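Local coordinates for penaeus monodon metallodensovirus major capsid protein (Penaeus monodon metallodensovirus, PDB 6WH7) that builds the icosahedral shell of a shrimp densovirus, sixty copies assembling into the capsid that in parvoviruses encloses the single-stranded DNA genome, at residues Y60-K65 with H107-M112; K117-T122 with I297-R302. All coordinates share one frame; numbering follows the deposited sequence.

Interaction 1. Residues Y60-K65 with H107-M112; sequences YRTAIK and HKNYSM
The N-capped start of a helix packs on a jelly-roll strand here: Ile-64, on strand 59-75, meets His-107, Asn-109 and Tyr-110 at the beginning of helix 108-113. Strand and position in the chain are consistent with the B strand and helix A of the parvoviral capsid fold. The local axes approach to 8.6 Å and run at 142°, nearer antiparallel than perpendicular.

His-107 meets both branches of Ile-64. CG2 lies 3.7 Å from both CB and ring atom CG of His-107, oblique to the ring, and the two side chains slide past each other in opposite directions. The other arm runs on along the helix start: CG1 lies between His-107 ND1 (4.0 Å) and Asn-109 CB (4.1 Å), and CD1 also reaches CB of Tyr-110 at 3.7 Å. The phenol end of Tyr-110 leads away from the strand and bonds through OH to Tyr-234 N.

The polar part gathers on one backbone oxygen. Asn-109 ND2 gives a weak hydrogen bond to Ala-63 O at 3.4 Å, Thr-62 OG1 gives that oxygen another weak one, and Gln-306 NE2 of a second subunit gives it a further hydrogen bond. The strongest polar partner of Asn-109 is Trp-304 of the second subunit, so the Asn-109 side chain links the strand to the subunit interface.

His-107 carries its CG anti to the backbone N (chi1 -167°), and its ring accepts the capping bond. Asn-109 N donates to His-107 ND1 over 3.0 Å at 162°, consistent with an unprotonated ND1, and approaches slightly tilted from the ring plane.

Interaction 2. Residues K117-T122 with I297-R302; sequences KAHRPT and IEFEFR
Arg-120 and Glu-300 sit opposite each other in an antiparallel strand pair of the jelly roll, probably strands betaD and betaI, with side chains side by side and pointing the same way. A bend at chi3 (61°) turns Arg-120 NE back toward the carboxylate. There NH2 and NE converge on one oxygen: OE1 of Glu-300 takes a salt-bridging bond from NH2 at 2.5 Å and a weak one from NE at 3.0 Å. OE1 lies near the guanidinium plane; the carboxylate plane is rotated 54° from it, and OE2 has a long, weak ion pair with Arg-61 NE. Trp-229 adds a cation-pi contact to the arginine. NH2 of Arg-302, a like charge not in contact, stays 5.8 Å from Arg-120 NH2, and Arg-302 NH1 bonds to Arg-352 O of a third subunit.

His-119 and Phe-301 project from the reverse face as a non-hydrogen-bonded pair. Their CB atoms are 4.2 Å apart, but the rings diverge: His-119 NE2 bonds to Ser-232 O, and Phe-301 meets the ring of Tyr-60 and Met-112 of a second subunit. Further along, Phe-299 CD1 lies 3.7 Å from Pro-121 CA.

Reciprocal backbone bonds hold the register at Arg-120 and Glu-300. At the other end a classic beta bulge sets Lys-117 and Ala-118 both against Arg-302: each amide N reaches Arg-302 O weakly, and Arg-302 N answers to Ala-118 O at 2.9 Å.

The two interactions lie side by side, centres about 8 Å apart, on one side of the chain's centre. Along the chain they run in series: interaction 1 closes with helix 108-113, and strand 118-135 of interaction 2 follows directly. Strand 287-302 is the common neighbour, pairing with strand 59-75 as well as strand 118-135, and this order matches the B-I-D part of the parvoviral BIDG sheet. Probable backbone hydrogen bonds join them, Tyr-60 O to Phe-301 N and Thr-62 N to Phe-299 O, both 2.6 Å. Interaction 1 has extensive second-subunit contacts, including reciprocal Tyr-60 and Arg-61 bonds, so this part of the sheet takes part in capsid assembly.

Interaction 1. Residues Y60-K65 with H107-M112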
loop_
_atom_site.group_PDB
_atom_site.type_symbol
_atom_site.label_atom_id
_atom_site.label_comp_id
_atom_site.label_asym_id
_atom_site.label_seq_id
_atom_site.Cartn_x
_atom_site.Cartn_y
_atom_site.Cartn_z
ATOM N N TYR A 60 23.169 28.812 77.966
ATOM C CA TYR A 60 24.516 28.954 77.455
ATOM C C TYR A 60 25.350 27.776 77.920
ATOM O O TYR A 60 25.161 27.264 79.021
ATOM C CB TYR A 60 25.144 30.242 77.942
ATOM C CG TYR A 60 24.378 31.473 77.582
ATOM C CD1 TYR A 60 24.621 32.145 76.406
ATOM C CD2 TYR A 60 23.402 31.961 78.424
ATOM C CE1 TYR A 60 23.919 33.266 76.085
ATOM C CE2 TYR A 60 22.695 33.069 78.105
ATOM C CZ TYR A 60 22.957 33.726 76.941
ATOM O OH TYR A 60 22.244 34.852 76.627
ATOM N N ARG A 61 26.282 27.355 77.079
ATOM C CA ARG A 61 27.073 26.164 77.331
ATOM C C ARG A 61 28.542 26.523 77.427
ATOM O O ARG A 61 29.068 27.245 76.578
ATOM C CB ARG A 61 26.844 25.130 76.240
ATOM C CG ARG A 61 25.461 24.567 76.298
ATOM C CD ARG A 61 25.149 23.665 75.146
ATOM N NE ARG A 61 23.801 23.128 75.289
ATOM C CZ ARG A 61 22.698 23.794 74.968
ATOM N NH1 ARG A 61 22.778 25.026 74.490
ATOM N NH2 ARG A 61 21.512 23.229 75.132
ATOM N N THR A 62 29.191 26.027 78.469
ATOM C CA THR A 62 30.620 26.181 78.646
ATOM C C THR A 62 31.188 24.858 79.118
ATOM O O THR A 62 30.459 23.921 79.438
ATOM C CB THR A 62 30.965 27.281 79.644
ATOM O OG1 THR A 62 32.378 27.501 79.624
ATOM C CG2 THR A 62 30.559 26.885 81.041
ATOM N N ALA A 63 32.509 24.777 79.132
ATOM C CA ALA A 63 33.183 23.619 79.676
ATOM C C ALA A 63 34.362 24.084 80.506
ATOM O O ALA A 63 34.765 25.245 80.460
ATOM C CB ALA A 63 33.644 22.659 78.579
ATOM N N ILE A 64 34.898 23.160 81.289
ATOM C CA ILE A 64 36.172 23.329 81.964
ATOM C C ILE A 64 37.016 22.127 81.588
ATOM O O ILE A 64 36.697 20.997 81.968
ATOM C CB ILE A 64 36.021 23.438 83.483
ATOM C CG1 ILE A 64 35.302 24.732 83.842
ATOM C CG2 ILE A 64 37.372 23.362 84.150
ATOM C CD1 ILE A 64 34.912 24.822 85.272
ATOM N N LYS A 65 38.080 22.362 80.836
ATOM C CA LYS A 65 38.989 21.312 80.410
ATOM C C LYS A 65 40.294 21.492 81.160
ATOM O O LYS A 65 40.880 22.574 81.129
ATOM C CB LYS A 65 39.208 21.364 78.901
ATOM C CG LYS A 65 37.959 21.059 78.122
ATOM C CD LYS A 65 38.089 21.387 76.662
ATOM C CE LYS A 65 39.125 20.526 75.995
ATOM N NZ LYS A 65 39.235 20.844 74.551
ATOM N N HIS A 107 38.670 26.746 88.466
ATOM C CA HIS A 107 38.794 27.354 87.157
ATOM C C HIS A 107 37.953 28.619 87.116
ATOM O O HIS A 107 36.945 28.740 87.813
ATOM C CB HIS A 107 38.353 26.367 86.083
ATOM C CG HIS A 107 38.731 26.771 84.696
ATOM N ND1 HIS A 107 37.994 27.663 83.954
ATOM C CD2 HIS A 107 39.764 26.392 83.913
ATOM C CE1 HIS A 107 38.562 27.824 82.774
ATOM N NE2 HIS A 107 39.637 27.064 82.724
ATOM N N LYS A 108 38.382 29.585 86.308
ATOM C CA LYS A 108 37.690 30.864 86.321
ATOM C C LYS A 108 36.333 30.797 85.646
ATOM O O LYS A 108 35.463 31.610 85.964
ATOM C CB LYS A 108 38.537 31.945 85.668
ATOM C CG LYS A 108 39.766 32.276 86.448
ATOM C CD LYS A 108 40.455 33.476 85.900
ATOM C CE LYS A 108 39.636 34.702 86.187
ATOM N NZ LYS A 108 39.519 34.957 87.638
ATOM N N ASN A 109 36.126 29.861 84.723
ATOM C CA ASN A 109 34.794 29.691 84.163
ATOM C C ASN A 109 33.803 29.244 85.214
ATOM O O ASN A 109 32.608 29.519 85.090
ATOM C CB ASN A 109 34.806 28.693 83.013
ATOM C CG ASN A 109 35.308 29.294 81.744
ATOM O OD1 ASN A 109 35.280 30.504 81.570
ATOM N ND2 ASN A 109 35.751 28.456 80.832
ATOM N N TYR A 110 34.266 28.558 86.250
ATOM C CA TYR A 110 33.331 28.151 87.282
ATOM C C TYR A 110 32.987 29.309 88.201
ATOM O O TYR A 110 31.816 29.510 88.532
ATOM C CB TYR A 110 33.885 26.992 88.092
ATOM C CG TYR A 110 32.866 26.529 89.083
ATOM C CD1 TYR A 110 31.799 25.763 88.671
ATOM C CD2 TYR A 110 32.940 26.892 90.414
ATOM C CE1 TYR A 110 30.852 25.351 89.544
ATOM C CE2 TYR A 110 31.992 26.480 91.302
ATOM C CZ TYR A 110 30.949 25.710 90.856
ATOM O OH TYR A 110 29.984 25.277 91.713
ATOM N N SER A 111 33.990 30.074 88.632
ATOM C CA SER A 111 33.724 31.256 89.440
ATOM C C SER A 111 32.766 32.200 88.746
ATOM O O SER A 111 32.105 33.005 89.407
ATOM C CB SER A 111 35.029 31.976 89.754
ATOM O OG SER A 111 35.876 31.149 90.530
ATOM N N MET A 112 32.690 32.123 87.425
ATOM C CA MET A 112 31.711 32.880 86.669
ATOM C C MET A 112 30.335 32.232 86.692
ATOM O O MET A 112 29.325 32.930 86.806
ATOM C CB MET A 112 32.187 33.033 85.239
ATOM C CG MET A 112 31.104 33.517 84.370
ATOM S SD MET A 112 31.675 33.985 82.769
ATOM C CE MET A 112 30.088 34.088 81.978
#

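Interaction 2. Residues K117-T122 with I297-R302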
loop_
_atom_site.group_PDB
_atom_site.type_symbol
_atom_site.label_atom_id
_atom_site.label_comp_id
_atom_site.label_asym_id
_atom_site.label_seq_id
_atom_site.Cartn_x
_atom_site.Cartn_y
_atom_site.Cartn_z
ATOM N N LYS A 117 22.612 33.140 87.070
ATOM C CA LYS A 117 21.475 32.786 87.904
ATOM C C LYS A 117 21.476 31.299 88.214
ATOM O O LYS A 117 21.249 30.893 89.360
ATOM C CB LYS A 117 20.163 33.180 87.241
ATOM C CG LYS A 117 19.019 32.965 88.186
ATOM C CD LYS A 117 17.698 33.350 87.628
ATOM C CE LYS A 117 16.638 32.950 88.610
ATOM N NZ LYS A 117 16.825 33.657 89.901
ATOM N N ALA A 118 21.744 30.475 87.209
ATOM C CA ALA A 118 21.708 29.032 87.340
ATOM C C ALA A 118 22.815 28.427 86.501
ATOM O O ALA A 118 23.246 29.007 85.506
ATOM C CB ALA A 118 20.372 28.468 86.887
ATOM N N HIS A 119 23.267 27.248 86.913
ATOM C CA HIS A 119 24.246 26.495 86.151
ATOM C C HIS A 119 23.966 25.020 86.348
ATOM O O HIS A 119 23.381 24.613 87.350
ATOM C CB HIS A 119 25.679 26.826 86.568
ATOM C CG HIS A 119 25.979 26.503 87.992
ATOM N ND1 HIS A 119 26.304 25.238 88.416
ATOM C CD2 HIS A 119 25.979 27.280 89.097
ATOM C CE1 HIS A 119 26.506 25.252 89.719
ATOM N NE2 HIS A 119 26.315 26.480 90.157
ATOM N N ARG A 120 24.370 24.225 85.368
ATOM C CA ARG A 120 24.058 22.832 85.426
ATOM C C ARG A 120 25.199 22.024 84.830
ATOM O O ARG A 120 25.753 22.423 83.800
ATOM C CB ARG A 120 22.744 22.609 84.679
ATOM C CG ARG A 120 22.267 21.227 84.634
ATOM C CD ARG A 120 20.862 21.186 84.125
ATOM N NE ARG A 120 20.689 21.714 82.788
ATOM C CZ ARG A 120 19.501 21.964 82.264
ATOM N NH1 ARG A 120 18.416 21.724 82.973
ATOM N NH2 ARG A 120 19.398 22.441 81.037
ATOM N N PRO A 121 25.563 20.894 85.440
ATOM C CA PRO A 121 26.799 20.210 85.040
ATOM C C PRO A 121 26.753 19.473 83.713
ATOM O O PRO A 121 27.823 19.261 83.139
ATOM C CB PRO A 121 27.039 19.241 86.199
ATOM C CG PRO A 121 26.388 19.874 87.335
ATOM C CD PRO A 121 25.147 20.483 86.785
ATOM N N THR A 122 25.596 19.000 83.252
ATOM C CA THR A 122 25.465 18.220 82.016
ATOM C C THR A 122 26.562 17.172 81.851
ATOM O O THR A 122 26.859 16.438 82.792
ATOM C CB THR A 122 25.423 19.118 80.782
ATOM O OG1 THR A 122 26.652 19.821 80.650
ATOM C CG2 THR A 122 24.315 20.110 80.916
ATOM N N ILE A 297 34.398 18.900 81.931
ATOM C CA ILE A 297 33.034 19.012 82.419
ATOM C C ILE A 297 32.359 20.127 81.643
ATOM O O ILE A 297 32.899 21.231 81.541
ATOM C CB ILE A 297 32.989 19.266 83.936
ATOM C CG1 ILE A 297 31.547 19.315 84.424
ATOM C CG2 ILE A 297 33.767 20.510 84.312
ATOM C CD1 ILE A 297 31.428 19.241 85.899
ATOM N N GLU A 298 31.205 19.833 81.070
ATOM C CA GLU A 298 30.501 20.756 80.194
ATOM C C GLU A 298 29.334 21.351 80.960
ATOM O O GLU A 298 28.361 20.657 81.230
ATOM C CB GLU A 298 30.003 20.041 78.946
ATOM C CG GLU A 298 31.083 19.494 78.061
ATOM C CD GLU A 298 30.518 18.767 76.866
ATOM O OE1 GLU A 298 29.287 18.567 76.827
ATOM O OE2 GLU A 298 31.297 18.390 75.968
ATOM N N PHE A 299 29.400 22.633 81.271
ATOM C CA PHE A 299 28.319 23.274 82.002
ATOM C C PHE A 299 27.333 23.963 81.079
ATOM O O PHE A 299 27.705 24.509 80.041
ATOM C CB PHE A 299 28.863 24.293 82.993
ATOM C CG PHE A 299 29.537 23.690 84.168
ATOM C CD1 PHE A 299 28.810 23.335 85.280
ATOM C CD2 PHE A 299 30.895 23.493 84.173
ATOM C CE1 PHE A 299 29.423 22.797 86.367
ATOM C CE2 PHE A 299 31.508 22.957 85.259
ATOM C CZ PHE A 299 30.772 22.608 86.358
ATOM N N GLU A 300 26.068 23.917 81.458
ATOM C CA GLU A 300 25.066 24.833 80.950
ATOM C C GLU A 300 24.792 25.878 82.012
ATOM O O GLU A 300 24.660 25.552 83.191
ATOM C CB GLU A 300 23.767 24.118 80.596
ATOM C CG GLU A 300 23.856 23.229 79.398
ATOM C CD GLU A 300 22.570 22.487 79.150
ATOM O OE1 GLU A 300 21.683 22.526 80.023
ATOM O OE2 GLU A 300 22.445 21.864 78.079
ATOM N N PHE A 301 24.716 27.132 81.603
ATOM C CA PHE A 301 24.327 28.172 82.531
ATOM C C PHE A 301 23.255 29.038 81.902
ATOM O O PHE A 301 22.967 28.963 80.709
ATOM C CB PHE A 301 25.520 29.011 82.993
ATOM C CG PHE A 301 26.250 29.711 81.895
ATOM C CD1 PHE A 301 25.936 31.007 81.558
ATOM C CD2 PHE A 301 27.264 29.076 81.210
ATOM C CE1 PHE A 301 26.620 31.653 80.569
ATOM C CE2 PHE A 301 27.944 29.718 80.214
ATOM C CZ PHE A 301 27.629 31.005 79.896
ATOM N N ARG A 302 22.647 29.849 82.751
ATOM C CA ARG A 302 21.460 30.598 82.401
ATOM C C ARG A 302 21.515 31.924 83.136
ATOM O O ARG A 302 22.039 32.007 84.247
ATOM C CB ARG A 302 20.218 29.770 82.733
ATOM C CG ARG A 302 18.933 30.486 82.623
ATOM C CD ARG A 302 17.770 29.563 82.867
ATOM N NE ARG A 302 17.413 28.782 81.694
ATOM C CZ ARG A 302 16.443 27.881 81.677
ATOM N NH1 ARG A 302 15.765 27.621 82.776
ATOM N NH2 ARG A 302 16.156 27.234 80.565
#